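Local coordinates for protein putative 4-amino-4-deoxychorismate lyase (Thermus thermophilus, PDB 2ZGI) that binds pyridoxal 5'-phosphate and probably acts as a lyase, perhaps on 4-amino-4-deoxychorismate, at residues H20-T26 against K126-Y130; A61-D65 against V89-E93. Where two conformers were deposited one is given. Numbering follows the deposited sequence.

How the interactions relate
The two contacts illustrate how one antiparallel sheet can serve a cofactor site and a subunit interface. In interaction 1, strand 24-31 meets the loop whose Lys126 is covalently joined to PLP; in interaction 2, helix 59-72 packs against strand 89-96. Strand 78-86 lies between these two strands. The centres of the contacts are about 16 Å apart and their nearest atoms about 7 Å, so they do not touch, yet Val24 and Phe62 both rest on Leu45 of helix 38-51. Neighbouring Arg44 binds PLP, and the side chain of Phe62 is about 11 Å from that of Arg44. Along the chain, interaction 2 is nested within the loop closed by interaction 1, and both reach the second subunit.

Interaction 1: residues H20-T26 against K126-Y130. With PLP (pyridoxal-5'-phosphate), chain P.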
loop_
_atom_site.group_PDB
_atom_site.type_symbol
_atom_site.label_atom_id
_atom_site.label_comp_id
_atom_site.label_asym_id
_atom_site.label_seq_id
_atom_site.Cartn_x
_atom_site.Cartn_y
_atom_site.Cartn_z
ATOM N N HIS D 20 -16.767 2.549 20.638
ATOM C CA HIS D 20 -15.506 3.011 20.070
ATOM C C HIS D 20 -14.346 2.087 20.351
ATOM O O HIS D 20 -13.192 2.397 20.002
ATOM C CB HIS D 20 -15.179 4.392 20.613
ATOM C CG HIS D 20 -16.122 5.464 20.163
ATOM N ND1 HIS D 20 -16.219 6.675 20.807
ATOM C CD2 HIS D 20 -17.020 5.508 19.152
ATOM C CE1 HIS D 20 -17.103 7.439 20.191
ATOM N NE2 HIS D 20 -17.603 6.755 19.183
ATOM N N GLY D 21 -14.648 0.946 20.959
ATOM C CA GLY D 21 -13.605 0.030 21.432
ATOM C C GLY D 21 -12.623 0.757 22.342
ATOM O O GLY D 21 -11.429 0.455 22.345
ATOM N N ALA D 22 -13.113 1.721 23.127
ATOM C CA ALA D 22 -12.187 2.575 23.892
ATOM C C ALA D 22 -11.791 1.920 25.216
ATOM O O ALA D 22 -12.344 2.230 26.287
ATOM C CB ALA D 22 -12.792 3.965 24.102
ATOM N N SER D 23 -10.877 0.949 25.140
ATOM C CA SER D 23 -10.467 0.161 26.302
ATOM C C SER D 23 -9.085 -0.387 26.076
ATOM O O SER D 23 -8.606 -0.474 24.917
ATOM C CB SER D 23 -11.454 -0.998 26.567
ATOM O OG SER D 23 -11.521 -1.909 25.458
ATOM N N VAL D 24 -8.414 -0.715 27.181
ATOM C CA VAL D 24 -7.205 -1.523 27.145
ATOM C C VAL D 24 -7.462 -2.724 28.015
ATOM O O VAL D 24 -8.366 -2.705 28.875
ATOM C CB VAL D 24 -5.922 -0.715 27.583
ATOM C CG1 VAL D 24 -5.697 0.417 26.647
ATOM C CG2 VAL D 24 -6.089 -0.150 29.007
ATOM N N PHE D 25 -6.708 -3.795 27.795
ATOM C CA PHE D 25 -6.983 -5.020 28.506
ATOM C C PHE D 25 -5.730 -5.859 28.587
ATOM O O PHE D 25 -4.711 -5.549 27.929
ATOM C CB PHE D 25 -8.165 -5.787 27.841
ATOM C CG PHE D 25 -7.807 -6.461 26.516
ATOM C CD1 PHE D 25 -7.481 -7.818 26.485
ATOM C CD2 PHE D 25 -7.792 -5.745 25.320
ATOM C CE1 PHE D 25 -7.148 -8.454 25.280
ATOM C CE2 PHE D 25 -7.446 -6.361 24.106
ATOM C CZ PHE D 25 -7.135 -7.711 24.073
ATOM N N THR D 26 -5.785 -6.905 29.405
ATOM C CA THR D 26 -4.759 -7.915 29.396
ATOM C C THR D 26 -5.381 -9.259 29.757
ATOM O O THR D 26 -6.409 -9.314 30.445
ATOM C CB THR D 26 -3.581 -7.545 30.333
ATOM O OG1 THR D 26 -2.460 -8.378 30.019
ATOM C CG2 THR D 26 -3.968 -7.735 31.840
ATOM N N LYS D 126 -2.481 -2.964 23.884
ATOM C CA LYS D 126 -3.478 -4.026 23.870
ATOM C C LYS D 126 -4.843 -3.366 24.094
ATOM O O LYS D 126 -5.263 -3.149 25.250
ATOM C CB LYS D 126 -3.140 -5.033 24.962
ATOM C CG LYS D 126 -3.517 -6.468 24.620
ATOM C CD LYS D 126 -2.831 -7.436 25.538
ATOM C CE LYS D 126 -3.605 -8.727 25.614
ATOM N NZ LYS D 126 -3.439 -9.448 24.316
ATOM N N THR D 127 -5.498 -2.987 22.981
ATOM C CA THR D 127 -6.706 -2.168 23.022
ATOM C C THR D 127 -7.942 -2.891 22.501
ATOM O O THR D 127 -7.842 -3.910 21.820
ATOM C CB THR D 127 -6.553 -0.831 22.211
ATOM O OG1 THR D 127 -6.733 -1.066 20.800
ATOM C CG2 THR D 127 -5.178 -0.223 22.423
ATOM N N GLY D 128 -9.101 -2.321 22.826
ATOM C CA GLY D 128 -10.383 -2.715 22.286
ATOM C C GLY D 128 -10.564 -2.474 20.798
ATOM O O GLY D 128 -11.597 -2.842 20.243
ATOM N N ASN D 129 -9.575 -1.859 20.146
ATOM C CA ASN D 129 -9.635 -1.728 18.692
ATOM C C ASN D 129 -8.986 -2.946 18.069
ATOM O O ASN D 129 -7.822 -2.916 17.618
ATOM C CB ASN D 129 -8.996 -0.415 18.249
ATOM C CG ASN D 129 -9.931 0.749 18.416
ATOM O OD1 ASN D 129 -10.758 0.799 19.349
ATOM N ND2 ASN D 129 -9.837 1.680 17.527
ATOM N N TYR D 130 -9.721 -4.053 18.112
ATOM C CA TYR D 130 -9.110 -5.363 17.927
ATOM C C TYR D 130 -9.610 -6.022 16.620
ATOM O O TYR D 130 -9.331 -7.168 16.356
ATOM C CB TYR D 130 -9.455 -6.236 19.154
ATOM C CG TYR D 130 -8.720 -7.531 19.255
ATOM C CD1 TYR D 130 -7.363 -7.563 19.564
ATOM C CD2 TYR D 130 -9.390 -8.738 19.047
ATOM C CE1 TYR D 130 -6.671 -8.773 19.657
ATOM C CE2 TYR D 130 -8.709 -9.953 19.130
ATOM C CZ TYR D 130 -7.355 -9.960 19.434
ATOM O OH TYR D 130 -6.683 -11.164 19.493
HETATM N N1 PLP P . -0.240 -10.191 19.999
HETATM C C2 PLP P . -1.420 -9.565 20.187
HETATM C C2A PLP P . -2.023 -8.786 19.054
HETATM C C3 PLP P . -2.078 -9.658 21.418
HETATM O O3 PLP P . -3.268 -9.009 21.561
HETATM C C4 PLP P . -1.475 -10.378 22.456
HETATM C C4A PLP P . -2.087 -10.495 23.837
HETATM C C5 PLP P . -0.241 -10.987 22.241
HETATM C C6 PLP P . 0.349 -10.866 20.984
HETATM C C5A PLP P . 0.457 -11.813 23.300
HETATM O O4P PLP P . 0.883 -11.084 24.452
HETATM P P PLP P . 1.164 -11.761 25.875
HETATM O O1P PLP P . 2.333 -12.700 25.705
HETATM O O2P PLP P . -0.057 -12.538 26.314
HETATM O O3P PLP P . 1.419 -10.525 26.674
#
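A lysine that carries PLP is anchored at its backbone, and the run from His20 to Thr26 gives a worked example. His20 has just left a helix, and its ring meets Tyr130 of the second subunit. Gly21 has a positive phi, which by itself favours glycine, and it also passes close to the 126-130 loop. Gly128 is tight as well, since a CB on it would fall 2.4 Å from Ser23 OG and 2.5 Å from Gly21 O. After Ala22, the centre of an inverse gamma turn, Ser23 O accepts from Gly128 N at 2.8 Å. Val24 pairs with Thr127 in a single beta bridge, CA to CA 4.2 Å. Phe25 N then donates to Lys126 O (3.0 Å), while the Phe25 ring takes Lys126 CG over its face, 4.1 Å from the centroid, in a CH-pi contact. Thr26 OG1 bonds to Arg44, which also holds PLP. Two backbone hydrogen bonds, one of them to Lys126 O, thus join the segments; farther out, Lys126 NZ lies 1.8 Å from PLP C4A. That covalent link is consistent with the internal aldimine of PLP enzymes, although the modelled distance is long for an imine.

Interaction 2: residues A61-D65 against V89-E93; sequences AFLED and VRLSE
A helix laid along a strand of an antiparallel sheet is a standard alpha/beta packing; this one encloses a buried salt bridge with a hydroxyl and a water around it. Residues 61-65 are regular helix, with Asp65 N bonded to Ala61 O at 2.9 Å, and 89-93 are extended. The axes run 9.0 Å apart, their N-to-C directions 30° apart (signed crossing -30°), with Asp65 and Ser92 nearest, CA to CA 6.3 Å. Asp65, Arg90 and Ser92 point CB toward the partner segment. Leu91 points away; with Ser92 and Glu93 it joins an antiparallel ladder with a strand of the second subunit, continuing the sheet across the interface. Contacts of the Phe62 ring (chi1 -92°, chi2 -56°) come first: Arg90 CG sits over its face, 3.9 Å from the centroid, a CH-pi contact, while Ser92 OG lies at the edge, 3.2 Å from Phe62 CD1. Arg90 (t, t, p along chi1 to chi3) carries its guanidinium to the helix, with Ala61 CB over one of its faces, 3.4 Å from Arg90 NH1. Polar contact converges on Asp65 (m): its OD2 forms a salt bridge with Arg90 NH1, modelled at an unusually short 2.3 Å in the conformer given, and accepts from Ser92 OG (m) at 2.7 Å. A water lies 2.8 Å from Asp65 OD2 and 2.9 Å from Arg90 O.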
loop_
_atom_site.group_PDB
_atom_site.type_symbol
_atom_site.label_atom_id
_atom_site.label_comp_id
_atom_site.label_asym_id
_atom_site.label_seq_id
_atom_site.Cartn_x
_atom_site.Cartn_y
_atom_site.Cartn_z
ATOM N N ALA D 61 -7.846 -2.483 43.565
ATOM C CA ALA D 61 -9.183 -2.772 43.086
ATOM C C ALA D 61 -9.168 -4.050 42.249
ATOM O O ALA D 61 -10.042 -4.915 42.389
ATOM C CB ALA D 61 -9.734 -1.582 42.285
ATOM N N PHE D 62 -8.140 -4.171 41.415
ATOM C CA PHE D 62 -7.980 -5.339 40.570
ATOM C C PHE D 62 -7.610 -6.561 41.391
ATOM O O PHE D 62 -8.061 -7.652 41.109
ATOM C CB PHE D 62 -6.931 -5.069 39.492
ATOM C CG PHE D 62 -7.513 -4.529 38.213
ATOM C CD1 PHE D 62 -8.514 -5.241 37.533
ATOM C CD2 PHE D 62 -7.053 -3.335 37.675
ATOM C CE1 PHE D 62 -9.055 -4.760 36.340
ATOM C CE2 PHE D 62 -7.590 -2.835 36.463
ATOM C CZ PHE D 62 -8.583 -3.563 35.795
ATOM N N LEU D 63 -6.797 -6.352 42.424
ATOM C CA LEU D 63 -6.400 -7.435 43.331
ATOM C C LEU D 63 -7.565 -7.894 44.202
ATOM O O LEU D 63 -7.645 -9.075 44.550
ATOM C CB LEU D 63 -5.228 -7.008 44.209
ATOM C CG LEU D 63 -3.894 -6.720 43.520
ATOM C CD1 LEU D 63 -2.994 -5.885 44.467
ATOM C CD2 LEU D 63 -3.180 -7.977 43.078
ATOM N N GLU D 64 -8.449 -6.961 44.560
ATOM C CA GLU D 64 -9.738 -7.280 45.189
ATOM C C GLU D 64 -10.588 -8.151 44.265
ATOM O O GLU D 64 -11.089 -9.198 44.656
ATOM C CB GLU D 64 -10.489 -5.985 45.430
ATOM C CG GLU D 64 -11.242 -5.885 46.721
ATOM C CD GLU D 64 -11.558 -4.427 47.042
ATOM O OE1 GLU D 64 -10.708 -3.753 47.668
ATOM O OE2 GLU D 64 -12.635 -3.950 46.626
ATOM N N ASP D 65 -10.739 -7.707 43.023
ATOM C CA ASP D 65 -11.425 -8.512 42.006
ATOM C C ASP D 65 -10.827 -9.896 41.903
ATOM O O ASP D 65 -11.557 -10.901 41.822
ATOM C CB ASP D 65 -11.341 -7.838 40.634
ATOM C CG ASP D 65 -12.182 -6.590 40.556
ATOM O OD1 ASP D 65 -12.998 -6.359 41.490
ATOM O OD2 ASP D 65 -12.050 -5.853 39.550
ATOM N N VAL D 89 -14.844 2.033 33.905
ATOM C CA VAL D 89 -14.980 0.600 33.725
ATOM C C VAL D 89 -13.753 -0.086 34.246
ATOM O O VAL D 89 -12.629 0.204 33.805
ATOM C CB VAL D 89 -15.122 0.171 32.233
ATOM C CG1 VAL D 89 -14.996 -1.368 32.101
ATOM C CG2 VAL D 89 -16.436 0.660 31.648
ATOM N N ARG D 90 -14.004 -0.958 35.212
ATOM C CA ARG D 90 -13.033 -1.915 35.679
ATOM C C ARG D 90 -13.696 -3.272 35.500
ATOM O O ARG D 90 -14.650 -3.614 36.203
ATOM C CB ARG D 90 -12.695 -1.649 37.144
ATOM C CG ARG D 90 -11.519 -2.442 37.669
ATOM C CD ARG D 90 -11.167 -1.965 39.059
ATOM N NE ARG D 90 -12.338 -1.990 39.930
ATOM C CZ ARG D 90 -12.592 -2.979 40.773
ATOM N NH1 ARG D 90 -11.743 -3.983 40.850
ATOM N NH2 ARG D 90 -13.672 -2.965 41.542
ATOM N N LEU D 91 -13.208 -4.037 34.541
ATOM C CA LEU D 91 -13.804 -5.308 34.276
ATOM C C LEU D 91 -12.771 -6.378 34.601
ATOM O O LEU D 91 -11.606 -6.263 34.211
ATOM C CB LEU D 91 -14.277 -5.308 32.820
ATOM C CG LEU D 91 -15.517 -6.017 32.267
ATOM C CD1 LEU D 91 -16.780 -5.913 33.114
ATOM C CD2 LEU D 91 -15.770 -5.441 30.862
ATOM N N SER D 92 -13.183 -7.375 35.377
ATOM C CA SER D 92 -12.326 -8.484 35.770
ATOM C C SER D 92 -13.155 -9.743 35.650
ATOM O O SER D 92 -14.311 -9.804 36.130
ATOM C CB SER D 92 -11.800 -8.303 37.206
ATOM O OG SER D 92 -11.124 -7.053 37.326
ATOM N N GLU D 93 -12.597 -10.733 34.960
ATOM C CA GLU D 93 -13.326 -11.979 34.713
ATOM C C GLU D 93 -12.420 -13.194 34.667
ATOM O O GLU D 93 -11.215 -13.073 34.409
ATOM C CB GLU D 93 -14.096 -11.873 33.405
ATOM C CG GLU D 93 -13.271 -11.343 32.272
ATOM C CD GLU D 93 -14.134 -11.013 31.090
ATOM O OE1 GLU D 93 -14.266 -9.793 30.802
ATOM O OE2 GLU D 93 -14.702 -11.977 30.498
HETATM O O HOH W 1 -14.655 -5.270 38.591
#